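Local atomic coordinates of transcriptional repressor of the blcABC operon (Agrobacterium tumefaciens, PDB entry 3MQ0), a protein that represses transcription of the blcABC operon, probably by binding DNA through an IclR-type helix-turn-helix domain, and is regulated through its oligomerization. Residues Glu216-Ile221 and Ala237-Arg242; Thr185-Ala190 and Ile209-Ile214; Arg34-Val39 and Leu72-Arg77. One frame throughout, in Å; residues are numbered along the deposited sequence.

Interaction 1 of 3, residues Glu216-Ile221 and Ala237-Arg242; sequences EGMLCI and AISLIR
Backbone hydrogen bonds set the register between strands 218-226 and 232-241, which run antiparallel as the two arms of a hairpin. In the hydrogen-bonded pair Leu-219/Leu-240, Leu-219 N reaches Leu-240 O at 2.9 Å with an N-H...O angle of 172°, and the return bond from Leu-240 N to Leu-219 O likewise arrives nearly along the C=O axis. Ile-221 and Ile-238 repeat this double link with both donors in the carbonyl planes. A fifth bond, Arg-242 N to Gly-217 O at 3.0 Å, carries the ladder past the strand ends, although its donor stands 41° out of the carbonyl plane. Glycine suits position 217 because its positive phi would press a beta carbon against Glu-216 O.

CA-H...O contacts fill the gaps, notably Cys-220 CA to Ile-238 O at 3.1 Å and Ala-237 CA to Ile-221 O at 3.0 Å.

The hairpin belongs to the antiparallel sheet of the GAF-type domain of IclR regulators, and helices line both its faces. Apolar contacts dominate the face under helix 247-267, where Ile-250 meets Leu-219 and Ile-221. Leu-219 and Leu-240 lie side by side, CD2 4.0 Å from CD1; the Leu-240 CG sits in the crowded position between backbone N and carbonyl carbon (chi1 53°). Ile-221 CB packs 3.9 Å from Ile-238 CG1, a place where beta-branched residues suit extended backbone. Arg-242 adds its aliphatic root, CB 3.9 Å from Leu-219 CB, while its guanidinium bonds to Ala-245 O.

On the opposite face sits the non-hydrogen-bonded pair Cys-220/Ser-239. Each heteroatom lies beside its own backbone N, bringing SG within 3.2 Å of OG, and these small residues fit beneath Ala-159 and Phe-147.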
ATOM      1  N   GLU B 216      11.007  34.992 -21.973  1.00 23.21           N
ATOM      2  CA  GLU B 216      10.240  35.572 -23.060  1.00 36.13           C
ATOM      3  C   GLU B 216      10.371  34.687 -24.297  1.00 30.38           C
ATOM      4  O   GLU B 216      11.465  34.228 -24.638  1.00 34.11           O
ATOM      5  CB  GLU B 216      10.713  36.996 -23.345  1.00 43.66           C
ATOM      6  CG  GLU B 216      10.864  37.830 -22.081  1.00 54.52           C
ATOM      7  CD  GLU B 216      10.493  39.284 -22.289  1.00 70.30           C
ATOM      8  OE1 GLU B 216      11.149  39.954 -23.117  1.00 73.83           O
ATOM      9  OE2 GLU B 216       9.538  39.751 -21.629  1.00 74.86           O
ATOM     10  N   GLY B 217       9.244  34.426 -24.944  1.00 29.79           N
ATOM     11  CA  GLY B 217       9.223  33.613 -26.143  1.00 33.30           C
ATOM     12  C   GLY B 217       9.146  32.114 -25.906  1.00 26.60           C
ATOM     13  O   GLY B 217       9.044  31.346 -26.858  1.00 27.58           O
ATOM     14  N   MET B 218       9.206  31.690 -24.648  1.00 17.74           N
ATOM     15  CA  MET B 218       9.082  30.270 -24.330  1.00 15.34           C
ATOM     16  C   MET B 218       7.694  29.988 -23.807  1.00 20.41           C
ATOM     17  O   MET B 218       7.216  30.667 -22.901  1.00 21.37           O
ATOM     18  CB  MET B 218      10.116  29.823 -23.294  1.00 19.20           C
ATOM     19  CG  MET B 218      10.004  28.340 -22.914  1.00 30.45           C
ATOM     20  SD  MET B 218      11.352  27.668 -21.896  1.00 26.74           S
ATOM     21  CE  MET B 218      11.003  28.438 -20.326  1.00 25.29           C
ATOM     22  N   LEU B 219       7.058  28.974 -24.378  1.00 16.64           N
ATOM     23  CA  LEU B 219       5.749  28.521 -23.926  1.00 17.64           C
ATOM     24  C   LEU B 219       5.862  27.096 -23.401  1.00 17.03           C
ATOM     25  O   LEU B 219       6.470  26.255 -24.057  1.00 19.61           O
ATOM     26  CB  LEU B 219       4.783  28.576 -25.110  1.00 17.43           C
ATOM     27  CG  LEU B 219       3.553  27.687 -25.013  1.00 31.18           C
ATOM     28  CD1 LEU B 219       2.550  28.400 -24.166  1.00 29.33           C
ATOM     29  CD2 LEU B 219       3.003  27.419 -26.411  1.00 39.05           C
ATOM     30  N   CYS B 220       5.320  26.826 -22.209  1.00  9.38           N
ATOM     31  CA  CYS B 220       5.289  25.473 -21.677  1.00  8.38           C
ATOM     32  C   CYS B 220       3.858  25.019 -21.398  1.00 12.75           C
ATOM     33  O   CYS B 220       2.983  25.824 -21.063  1.00 15.74           O
ATOM     34  CB  CYS B 220       6.107  25.348 -20.386  1.00 12.29           C
ATOM     35  SG  CYS B 220       7.760  26.077 -20.517  1.00 19.90           S
ATOM     36  N   ILE B 221       3.638  23.718 -21.530  1.00 10.56           N
ATOM     37  CA  ILE B 221       2.345  23.111 -21.257  1.00  8.49           C
ATOM     38  C   ILE B 221       2.579  22.003 -20.242  1.00 14.00           C
ATOM     39  O   ILE B 221       3.470  21.167 -20.449  1.00 16.23           O
ATOM     40  CB  ILE B 221       1.781  22.497 -22.547  1.00 13.54           C
ATOM     41  CG1 ILE B 221       1.728  23.583 -23.627  1.00 13.76           C
ATOM     42  CG2 ILE B 221       0.414  21.898 -22.293  1.00 13.73           C
ATOM     43  CD1 ILE B 221       1.457  23.054 -25.021  1.00 16.35           C
ATOM     44  N   ALA B 237       6.113  18.604 -18.297  1.00  7.46           N
ATOM     45  CA  ALA B 237       5.792  19.722 -19.193  1.00  8.27           C
ATOM     46  C   ALA B 237       6.518  19.585 -20.512  1.00 12.29           C
ATOM     47  O   ALA B 237       7.590  19.002 -20.582  1.00 12.13           O
ATOM     48  CB  ALA B 237       6.161  21.068 -18.534  1.00 14.77           C
ATOM     49  N   ILE B 238       5.943  20.152 -21.556  1.00  9.25           N
ATOM     50  CA  ILE B 238       6.696  20.317 -22.781  1.00 13.90           C
ATOM     51  C   ILE B 238       6.936  21.806 -22.959  1.00 13.59           C
ATOM     52  O   ILE B 238       6.127  22.630 -22.527  1.00 14.71           O
ATOM     53  CB  ILE B 238       5.972  19.724 -23.997  1.00 20.27           C
ATOM     54  CG1 ILE B 238       4.612  20.390 -24.187  1.00 19.53           C
ATOM     55  CG2 ILE B 238       5.807  18.205 -23.832  1.00 18.48           C
ATOM     56  CD1 ILE B 238       3.774  19.737 -25.289  1.00 29.46           C
ATOM     57  N   SER B 239       8.036  22.153 -23.592  1.00 12.40           N
ATOM     58  CA  SER B 239       8.423  23.509 -23.898  1.00 16.04           C
ATOM     59  C   SER B 239       8.615  23.712 -25.399  1.00 16.71           C
ATOM     60  O   SER B 239       9.151  22.893 -26.028  1.00 18.82           O
ATOM     61  CB  SER B 239       9.749  23.827 -23.228  1.00 25.96           C
ATOM     62  OG  SER B 239       9.597  23.794 -21.855  1.00 42.92           O
ATOM     63  N   LEU B 240       8.166  24.844 -25.900  1.00 18.28           N
ATOM     64  CA  LEU B 240       8.348  25.151 -27.314  1.00 17.61           C
ATOM     65  C   LEU B 240       8.399  26.653 -27.507  1.00 15.06           C
ATOM     66  O   LEU B 240       8.157  27.419 -26.569  1.00 17.62           O
ATOM     67  CB  LEU B 240       7.211  24.554 -28.151  1.00 22.52           C
ATOM     68  CG  LEU B 240       5.791  24.906 -27.706  1.00 23.95           C
ATOM     69  CD1 LEU B 240       4.858  24.944 -28.896  1.00 30.68           C
ATOM     70  CD2 LEU B 240       5.295  23.887 -26.674  1.00 27.75           C
ATOM     71  N   ILE B 241       8.726  27.075 -28.726  1.00 18.87           N
ATOM     72  CA  ILE B 241       8.717  28.489 -29.064  1.00 21.85           C
ATOM     73  C   ILE B 241       7.273  28.974 -29.222  1.00 29.36           C
ATOM     74  O   ILE B 241       6.519  28.448 -30.041  1.00 28.96           O
ATOM     75  CB  ILE B 241       9.497  28.745 -30.361  1.00 23.21           C
ATOM     76  CG1 ILE B 241      10.958  28.340 -30.177  1.00 28.99           C
ATOM     77  CG2 ILE B 241       9.373  30.208 -30.777  1.00 38.10           C
ATOM     78  CD1 ILE B 241      11.663  29.106 -29.073  1.00 37.96           C
ATOM     79  N   ARG B 242       6.901  29.983 -28.439  1.00 28.48           N
ATOM     80  CA  ARG B 242       5.526  30.489 -28.402  1.00 33.73           C
ATOM     81  C   ARG B 242       5.023  30.955 -29.766  1.00 35.81           C
ATOM     82  O   ARG B 242       3.927  30.595 -30.189  1.00 36.29           O
ATOM     83  CB  ARG B 242       5.410  31.633 -27.390  1.00 41.06           C
ATOM     84  CG  ARG B 242       4.424  32.739 -27.778  1.00 52.04           C
ATOM     85  CD  ARG B 242       2.992  32.451 -27.315  1.00 55.38           C
ATOM     86  NE  ARG B 242       2.205  31.699 -28.294  1.00 59.13           N
ATOM     87  CZ  ARG B 242       0.884  31.544 -28.229  1.00 57.72           C
ATOM     88  NH1 ARG B 242       0.198  32.092 -27.235  1.00 57.65           N
ATOM     89  NH2 ARG B 242       0.244  30.848 -29.159  1.00 56.29           N
TER

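Interaction 2 of 3, residues Thr185-Ala190 and Ile209-Ile214; sequences TSRSVA and IDDGQI
An ST turn nested in a type I beta turn, Thr-185 to Ser-188, docks on the bend that follows edge strand 208-211. Thr-185 OG1 works twice: it accepts from Arg-187 N, closing the ST turn, and donates to Gly-212 O at 2.7 Å, within that carbonyl's plane. Threonine fits because OG1, set between backbone N and carbonyl carbon (chi1 74°), can serve both. Ser-188 OG is gripped similarly: it donates to a lone pair of Gln-213 O at 2.8 Å and is bonded by the backbone N atoms of Thr-185 and Leu-184.

Gln-213 stretches its extended chain along the loop, its CG 3.4 Å from Arg-187 O. Its OE1 takes Val-189 N at 3.0 Å, the donor lying 66° out of the amide plane, and also binds Lys-162, while NE2 bonds to Glu-198; both ends of the buried amide are thus satisfied. Outermost, Arg-187 NH2 forms a salt bridge to Asp-211 OD2 at 3.0 Å, with guanidinium and carboxylate planes 63° apart. NE makes a weak bond to Asp-211 O, and a water that donates to the same oxygen accepts a weak bond from NH2.

Gly-212, at positive phi, permits the bend, and Asp-210 OD1 secures it by accepting Gln-213 N at 2.6 Å through its syn lone pair, an Asx motif at the end of the edge strand of the GAF-type sheet.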
ATOM      1  N   THR B 185       9.777  37.690 -15.772  1.00 27.78           N
ATOM      2  CA  THR B 185       9.554  38.410 -17.025  1.00 29.57           C
ATOM      3  C   THR B 185       8.373  39.348 -16.830  1.00 26.49           C
ATOM      4  O   THR B 185       7.767  39.356 -15.768  1.00 25.38           O
ATOM      5  CB  THR B 185       9.231  37.448 -18.207  1.00 23.58           C
ATOM      6  OG1 THR B 185       7.898  36.939 -18.059  1.00 24.63           O
ATOM      7  CG2 THR B 185      10.205  36.279 -18.250  1.00 21.89           C
ATOM      8  N   SER B 186       8.044  40.128 -17.855  1.00 28.56           N
ATOM      9  CA  SER B 186       6.888  41.013 -17.799  1.00 25.74           C
ATOM     10  C   SER B 186       5.572  40.245 -17.861  1.00 29.06           C
ATOM     11  O   SER B 186       4.499  40.831 -17.709  1.00 30.10           O
ATOM     12  CB  SER B 186       6.940  42.035 -18.931  1.00 38.17           C
ATOM     13  OG  SER B 186       6.829  41.410 -20.198  1.00 45.01           O
ATOM     14  N   ARG B 187       5.645  38.933 -18.080  1.00 27.09           N
ATOM     15  CA  ARG B 187       4.432  38.113 -18.144  1.00 23.56           C
ATOM     16  C   ARG B 187       4.243  37.256 -16.904  1.00 24.97           C
ATOM     17  O   ARG B 187       3.198  36.625 -16.737  1.00 22.57           O
ATOM     18  CB  ARG B 187       4.462  37.194 -19.364  1.00 17.22           C
ATOM     19  CG  ARG B 187       4.933  37.866 -20.627  1.00 29.71           C
ATOM     20  CD  ARG B 187       3.778  38.208 -21.515  1.00 44.04           C
ATOM     21  NE  ARG B 187       2.973  37.036 -21.832  1.00 53.80           N
ATOM     22  CZ  ARG B 187       1.994  37.042 -22.727  1.00 63.93           C
ATOM     23  NH1 ARG B 187       1.719  38.157 -23.392  1.00 71.95           N
ATOM     24  NH2 ARG B 187       1.294  35.940 -22.964  1.00 59.90           N
ATOM     25  N   SER B 188       5.249  37.217 -16.039  1.00 26.21           N
ATOM     26  CA  SER B 188       5.156  36.399 -14.834  1.00 26.00           C
ATOM     27  C   SER B 188       3.916  36.791 -14.061  1.00 28.06           C
ATOM     28  O   SER B 188       3.625  37.967 -13.930  1.00 24.65           O
ATOM     29  CB  SER B 188       6.385  36.609 -13.949  1.00 24.70           C
ATOM     30  OG  SER B 188       7.561  36.150 -14.590  1.00 24.67           O
ATOM     31  N   VAL B 189       3.185  35.814 -13.539  1.00 23.93           N
ATOM     32  CA  VAL B 189       1.982  36.131 -12.784  1.00 22.63           C
ATOM     33  C   VAL B 189       2.354  37.056 -11.611  1.00 20.26           C
ATOM     34  O   VAL B 189       3.345  36.832 -10.924  1.00 24.59           O
ATOM     35  CB  VAL B 189       1.234  34.855 -12.358  1.00 22.34           C
ATOM     36  CG1 VAL B 189       2.053  34.051 -11.369  1.00 19.39           C
ATOM     37  CG2 VAL B 189      -0.113  35.199 -11.784  1.00 21.53           C
ATOM     38  N   ALA B 190       1.579  38.119 -11.421  1.00 22.33           N
ATOM     39  CA  ALA B 190       1.994  39.209 -10.546  1.00 27.99           C
ATOM     40  C   ALA B 190       1.576  39.053  -9.088  1.00 30.10           C
ATOM     41  O   ALA B 190       2.050  39.781  -8.231  1.00 30.61           O
ATOM     42  CB  ALA B 190       1.491  40.541 -11.101  1.00 35.57           C
ATOM     43  N   ILE B 209      -0.751  26.139 -18.666  1.00 11.56           N
ATOM     44  CA  ILE B 209       0.018  26.854 -19.667  1.00  8.44           C
ATOM     45  C   ILE B 209       0.890  27.897 -18.979  1.00 22.71           C
ATOM     46  O   ILE B 209       0.399  28.666 -18.147  1.00 16.99           O
ATOM     47  CB  ILE B 209      -0.912  27.589 -20.648  1.00 14.91           C
ATOM     48  CG1 ILE B 209      -1.614  26.584 -21.569  1.00 18.16           C
ATOM     49  CG2 ILE B 209      -0.118  28.553 -21.475  1.00 19.76           C
ATOM     50  CD1 ILE B 209      -2.856  27.151 -22.224  1.00 22.17           C
ATOM     51  N   ASP B 210       2.180  27.900 -19.307  1.00 18.53           N
ATOM     52  CA  ASP B 210       3.071  29.007 -18.952  1.00 17.94           C
ATOM     53  C   ASP B 210       3.424  29.759 -20.221  1.00 17.90           C
ATOM     54  O   ASP B 210       4.251  29.306 -21.006  1.00 16.06           O
ATOM     55  CB  ASP B 210       4.356  28.496 -18.293  1.00 21.01           C
ATOM     56  CG  ASP B 210       5.532  29.455 -18.461  1.00 28.18           C
ATOM     57  OD1 ASP B 210       5.302  30.681 -18.543  1.00 25.51           O
ATOM     58  OD2 ASP B 210       6.697  28.986 -18.505  1.00 27.55           O
ATOM     59  N   ASP B 211       2.786  30.902 -20.437  1.00 18.98           N
ATOM     60  CA  ASP B 211       3.041  31.655 -21.651  1.00 17.72           C
ATOM     61  C   ASP B 211       4.101  32.717 -21.384  1.00 18.34           C
ATOM     62  O   ASP B 211       3.780  33.883 -21.134  1.00 20.00           O
ATOM     63  CB  ASP B 211       1.751  32.298 -22.159  1.00 17.17           C
ATOM     64  CG  ASP B 211       1.898  32.859 -23.574  1.00 45.13           C
ATOM     65  OD1 ASP B 211       3.049  32.954 -24.058  1.00 45.83           O
ATOM     66  OD2 ASP B 211       0.869  33.207 -24.197  1.00 48.95           O
ATOM     67  N   GLY B 212       5.365  32.302 -21.418  1.00 19.73           N
ATOM     68  CA  GLY B 212       6.479  33.227 -21.297  1.00 20.91           C
ATOM     69  C   GLY B 212       6.705  33.828 -19.918  1.00 18.38           C
ATOM     70  O   GLY B 212       7.218  34.944 -19.799  1.00 17.79           O
ATOM     71  N   GLN B 213       6.354  33.082 -18.879  1.00 16.96           N
ATOM     72  CA  GLN B 213       6.530  33.540 -17.491  1.00 19.59           C
ATOM     73  C   GLN B 213       7.907  33.240 -16.903  1.00 22.46           C
ATOM     74  O   GLN B 213       8.229  33.704 -15.814  1.00 21.80           O
ATOM     75  CB  GLN B 213       5.435  32.955 -16.596  1.00 19.21           C
ATOM     76  CG  GLN B 213       4.055  33.393 -17.064  1.00 21.85           C
ATOM     77  CD  GLN B 213       2.972  33.138 -16.052  1.00 25.65           C
ATOM     78  OE1 GLN B 213       3.220  33.101 -14.840  1.00 23.07           O
ATOM     79  NE2 GLN B 213       1.749  32.957 -16.542  1.00 24.27           N
ATOM     80  N   ILE B 214       8.705  32.456 -17.623  1.00 17.52           N
ATOM     81  CA  ILE B 214      10.071  32.131 -17.202  1.00 14.29           C
ATOM     82  C   ILE B 214      11.083  32.749 -18.160  1.00 20.63           C
ATOM     83  O   ILE B 214      12.065  33.374 -17.744  1.00 19.57           O
ATOM     84  CB  ILE B 214      10.299  30.607 -17.197  1.00 16.90           C
ATOM     85  CG1 ILE B 214       9.408  29.926 -16.163  1.00 22.62           C
ATOM     86  CG2 ILE B 214      11.777  30.293 -16.963  1.00 19.43           C
ATOM     87  CD1 ILE B 214       9.682  30.379 -14.734  1.00 32.11           C
TER
HETATM   88  O   HOH W   1       0.799  34.903 -20.377  1.00 46.49           O

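Interaction 3 of 3, residues Arg34-Val39 and Leu72-Arg77; sequences RILDLV and LDLLAR
Helix 34-39, part of helix 27-41, and the short strand 75-77 pass at 63°, their axes 11.2 Å apart at closest approach. Leu-36 and Leu-75 bring the backbones nearest, with CA atoms 7.8 Å apart, so side chains must bridge the gap. The second segment begins where helix 59-71 ends in a Schellman motif; Asp-73, at positive phi, turns the chain into the strand.

Leu-75 carries most of the contact from the strand side. Its CD2 meets Leu-36 CD2 at 3.6 Å and Val-39 CG2 at 4.2 Å, while CD1 touches Ile-35 CG2 at 4.1 Å, the two side chains crossing at about a right angle. Residues 35, 36 and 39 share one side of the helix, and their branched methyls fit around the leucine fork. This is part of the hydrophobic core of the IclR winged helix-turn-helix domain, where the first helix packs on the wing sheet; Met-69 of helix 59-71 and Ile-85 of strand 82-85 pack into it as well.

Leu-36 CD2 also lies over the backbone of Leu-74, 3.6 Å from Leu-74 O and 4.2 Å from Leu-74 CB. At the dimer interface, Leu-36 packs on Trp-92 of the second subunit, and Asp-37 OD1 hydrogen-bonds to His-88 and Trp-92 of that subunit.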
ATOM      1  N   ARG B  34      -7.720 -12.932 -13.873  1.00 11.85           N
ATOM      2  CA  ARG B  34      -9.122 -12.495 -13.847  1.00 17.85           C
ATOM      3  C   ARG B  34      -9.786 -12.741 -12.484  1.00 16.71           C
ATOM      4  O   ARG B  34     -10.512 -11.876 -11.953  1.00 14.46           O
ATOM      5  CB  ARG B  34      -9.903 -13.174 -14.966  1.00 20.86           C
ATOM      6  CG  ARG B  34     -11.389 -12.865 -14.981  1.00 30.94           C
ATOM      7  CD  ARG B  34     -12.009 -13.412 -16.263  1.00 48.28           C
ATOM      8  NE  ARG B  34     -10.984 -13.911 -17.176  1.00 65.27           N
ATOM      9  CZ  ARG B  34     -10.365 -13.174 -18.094  1.00 74.86           C
ATOM     10  NH1 ARG B  34     -10.673 -11.889 -18.235  1.00 78.17           N
ATOM     11  NH2 ARG B  34      -9.433 -13.725 -18.869  1.00 72.56           N
ATOM     12  N   ILE B  35      -9.528 -13.917 -11.914  1.00 15.75           N
ATOM     13  CA  ILE B  35     -10.053 -14.277 -10.595  1.00 19.39           C
ATOM     14  C   ILE B  35      -9.514 -13.346  -9.517  1.00 16.30           C
ATOM     15  O   ILE B  35     -10.272 -12.872  -8.680  1.00 15.51           O
ATOM     16  CB  ILE B  35      -9.703 -15.741 -10.233  1.00 18.43           C
ATOM     17  CG1 ILE B  35     -10.513 -16.699 -11.105  1.00 21.61           C
ATOM     18  CG2 ILE B  35      -9.978 -16.033  -8.760  1.00 17.78           C
ATOM     19  CD1 ILE B  35      -9.946 -18.114 -11.102  1.00 25.58           C
ATOM     20  N   LEU B  36      -8.206 -13.086  -9.523  1.00 13.16           N
ATOM     21  CA  LEU B  36      -7.658 -12.180  -8.521  1.00 12.92           C
ATOM     22  C   LEU B  36      -8.250 -10.783  -8.649  1.00 17.25           C
ATOM     23  O   LEU B  36      -8.549 -10.136  -7.643  1.00 14.86           O
ATOM     24  CB  LEU B  36      -6.129 -12.143  -8.570  1.00 12.51           C
ATOM     25  CG  LEU B  36      -5.533 -13.474  -8.087  1.00 16.29           C
ATOM     26  CD1 LEU B  36      -4.106 -13.614  -8.574  1.00 20.36           C
ATOM     27  CD2 LEU B  36      -5.592 -13.625  -6.567  1.00 20.06           C
ATOM     28  N   ASP B  37      -8.446 -10.319  -9.878  1.00 15.28           N
ATOM     29  CA  ASP B  37      -9.058  -9.008 -10.055  1.00 18.14           C
ATOM     30  C   ASP B  37     -10.479  -8.964  -9.487  1.00 22.04           C
ATOM     31  O   ASP B  37     -10.882  -7.968  -8.892  1.00 18.66           O
ATOM     32  CB  ASP B  37      -9.064  -8.601 -11.521  1.00 15.78           C
ATOM     33  CG  ASP B  37      -7.680  -8.235 -12.036  1.00 19.08           C
ATOM     34  OD1 ASP B  37      -6.731  -8.066 -11.227  1.00 20.70           O
ATOM     35  OD2 ASP B  37      -7.547  -8.100 -13.268  1.00 20.03           O
ATOM     36  N   LEU B  38     -11.238 -10.038  -9.685  1.00 18.45           N
ATOM     37  CA  LEU B  38     -12.619 -10.098  -9.209  1.00 22.28           C
ATOM     38  C   LEU B  38     -12.681 -10.108  -7.691  1.00 19.05           C
ATOM     39  O   LEU B  38     -13.478  -9.396  -7.093  1.00 18.60           O
ATOM     40  CB  LEU B  38     -13.323 -11.328  -9.753  1.00 20.11           C
ATOM     41  CG  LEU B  38     -13.781 -11.215 -11.201  1.00 29.42           C
ATOM     42  CD1 LEU B  38     -13.963 -12.595 -11.795  1.00 27.53           C
ATOM     43  CD2 LEU B  38     -15.074 -10.405 -11.284  1.00 30.68           C
ATOM     44  N   VAL B  39     -11.822 -10.907  -7.071  1.00 15.81           N
ATOM     45  CA  VAL B  39     -11.772 -10.973  -5.617  1.00 18.91           C
ATOM     46  C   VAL B  39     -11.322  -9.633  -5.035  1.00 22.68           C
ATOM     47  O   VAL B  39     -11.871  -9.154  -4.046  1.00 23.43           O
ATOM     48  CB  VAL B  39     -10.845 -12.106  -5.152  1.00 21.44           C
ATOM     49  CG1 VAL B  39     -10.641 -12.056  -3.649  1.00 20.34           C
ATOM     50  CG2 VAL B  39     -11.425 -13.453  -5.581  1.00 16.20           C
ATOM     51  N   LEU B  72      -1.360 -22.355  -3.939  1.00 18.60           N
ATOM     52  CA  LEU B  72      -0.276 -21.451  -4.306  1.00 19.86           C
ATOM     53  C   LEU B  72      -0.246 -20.242  -3.390  1.00 21.84           C
ATOM     54  O   LEU B  72       0.675 -19.442  -3.447  1.00 24.67           O
ATOM     55  CB  LEU B  72      -0.471 -20.966  -5.744  1.00 17.34           C
ATOM     56  CG  LEU B  72      -0.068 -21.940  -6.839  1.00 20.94           C
ATOM     57  CD1 LEU B  72      -0.681 -21.533  -8.158  1.00 29.51           C
ATOM     58  CD2 LEU B  72       1.442 -21.968  -6.945  1.00 24.82           C
ATOM     59  N   ASP B  73      -1.277 -20.099  -2.567  1.00 18.19           N
ATOM     60  CA  ASP B  73      -1.392 -18.961  -1.650  1.00 16.87           C
ATOM     61  C   ASP B  73      -1.708 -17.625  -2.351  1.00 18.67           C
ATOM     62  O   ASP B  73      -1.610 -16.552  -1.754  1.00 20.37           O
ATOM     63  CB  ASP B  73      -0.157 -18.854  -0.749  1.00 27.35           C
ATOM     64  CG  ASP B  73       0.060 -20.106   0.102  1.00 37.61           C
ATOM     65  OD1 ASP B  73      -0.943 -20.722   0.533  1.00 43.55           O
ATOM     66  OD2 ASP B  73       1.233 -20.479   0.331  1.00 39.53           O
ATOM     67  N   LEU B  74      -2.105 -17.689  -3.615  1.00 17.77           N
ATOM     68  CA  LEU B  74      -2.663 -16.509  -4.265  1.00 14.15           C
ATOM     69  C   LEU B  74      -3.993 -16.128  -3.605  1.00 18.64           C
ATOM     70  O   LEU B  74      -4.297 -14.946  -3.444  1.00 18.34           O
ATOM     71  CB  LEU B  74      -2.873 -16.772  -5.757  1.00 12.16           C
ATOM     72  CG  LEU B  74      -1.581 -17.072  -6.525  1.00 15.57           C
ATOM     73  CD1 LEU B  74      -1.942 -17.579  -7.889  1.00 16.70           C
ATOM     74  CD2 LEU B  74      -0.708 -15.813  -6.609  1.00 20.71           C
ATOM     75  N   LEU B  75      -4.792 -17.144  -3.263  1.00 15.20           N
ATOM     76  CA  LEU B  75      -6.037 -16.960  -2.526  1.00 13.93           C
ATOM     77  C   LEU B  75      -5.937 -17.676  -1.184  1.00 14.52           C
ATOM     78  O   LEU B  75      -5.177 -18.632  -1.029  1.00 17.99           O
ATOM     79  CB  LEU B  75      -7.230 -17.565  -3.282  1.00 14.83           C
ATOM     80  CG  LEU B  75      -7.523 -17.043  -4.690  1.00 14.33           C
ATOM     81  CD1 LEU B  75      -8.561 -17.907  -5.415  1.00 15.04           C
ATOM     82  CD2 LEU B  75      -7.944 -15.579  -4.674  1.00 16.96           C
ATOM     83  N   ALA B  76      -6.723 -17.197  -0.236  1.00 14.41           N
ATOM     84  CA  ALA B  76      -6.912 -17.834   1.053  1.00 16.36           C
ATOM     85  C   ALA B  76      -8.376 -18.243   1.144  1.00 21.86           C
ATOM     86  O   ALA B  76      -9.268 -17.486   0.753  1.00 21.43           O
ATOM     87  CB  ALA B  76      -6.578 -16.861   2.170  1.00 18.72           C
ATOM     88  N   ARG B  77      -8.627 -19.437   1.667  1.00 18.96           N
ATOM     89  CA  ARG B  77      -9.993 -19.915   1.800  1.00 20.33           C
ATOM     90  C   ARG B  77     -10.469 -19.817   3.250  1.00 24.48           C
ATOM     91  O   ARG B  77      -9.852 -20.393   4.131  1.00 24.83           O
ATOM     92  CB  ARG B  77     -10.066 -21.369   1.342  1.00 25.19           C
ATOM     93  CG  ARG B  77     -11.469 -21.950   1.353  1.00 27.46           C
ATOM     94  CD  ARG B  77     -11.457 -23.383   0.865  1.00 26.41           C
ATOM     95  NE  ARG B  77     -12.801 -23.952   0.811  1.00 35.09           N
ATOM     96  CZ  ARG B  77     -13.438 -24.453   1.861  1.00 41.17           C
ATOM     97  NH1 ARG B  77     -12.852 -24.439   3.053  1.00 43.76           N
ATOM     98  NH2 ARG B  77     -14.660 -24.958   1.725  1.00 42.65           N
TER

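In the fold
Interactions 1 and 2 are neighbours in the GAF-type domain, their centres 11 Å apart. Strand 208-211 lies at the sheet's edge beside strand 218-226, joined by a probable hydrogen bond between Asp-210 N and Cys-220 O, 2.8 Å apart. Asp-211, which pairs with Arg-187 in interaction 2, also faces Arg-242 of interaction 1 in a long, weak ion pair, OD2 to NH1 3.3 Å. Interaction 3 belongs to the helix-turn-helix domain, which probably binds DNA, on the other side of the chain's centre: its centre lies about 48 Å from that of interaction 1 and 52 Å from that of interaction 2. Any communication with either would therefore have to be indirect.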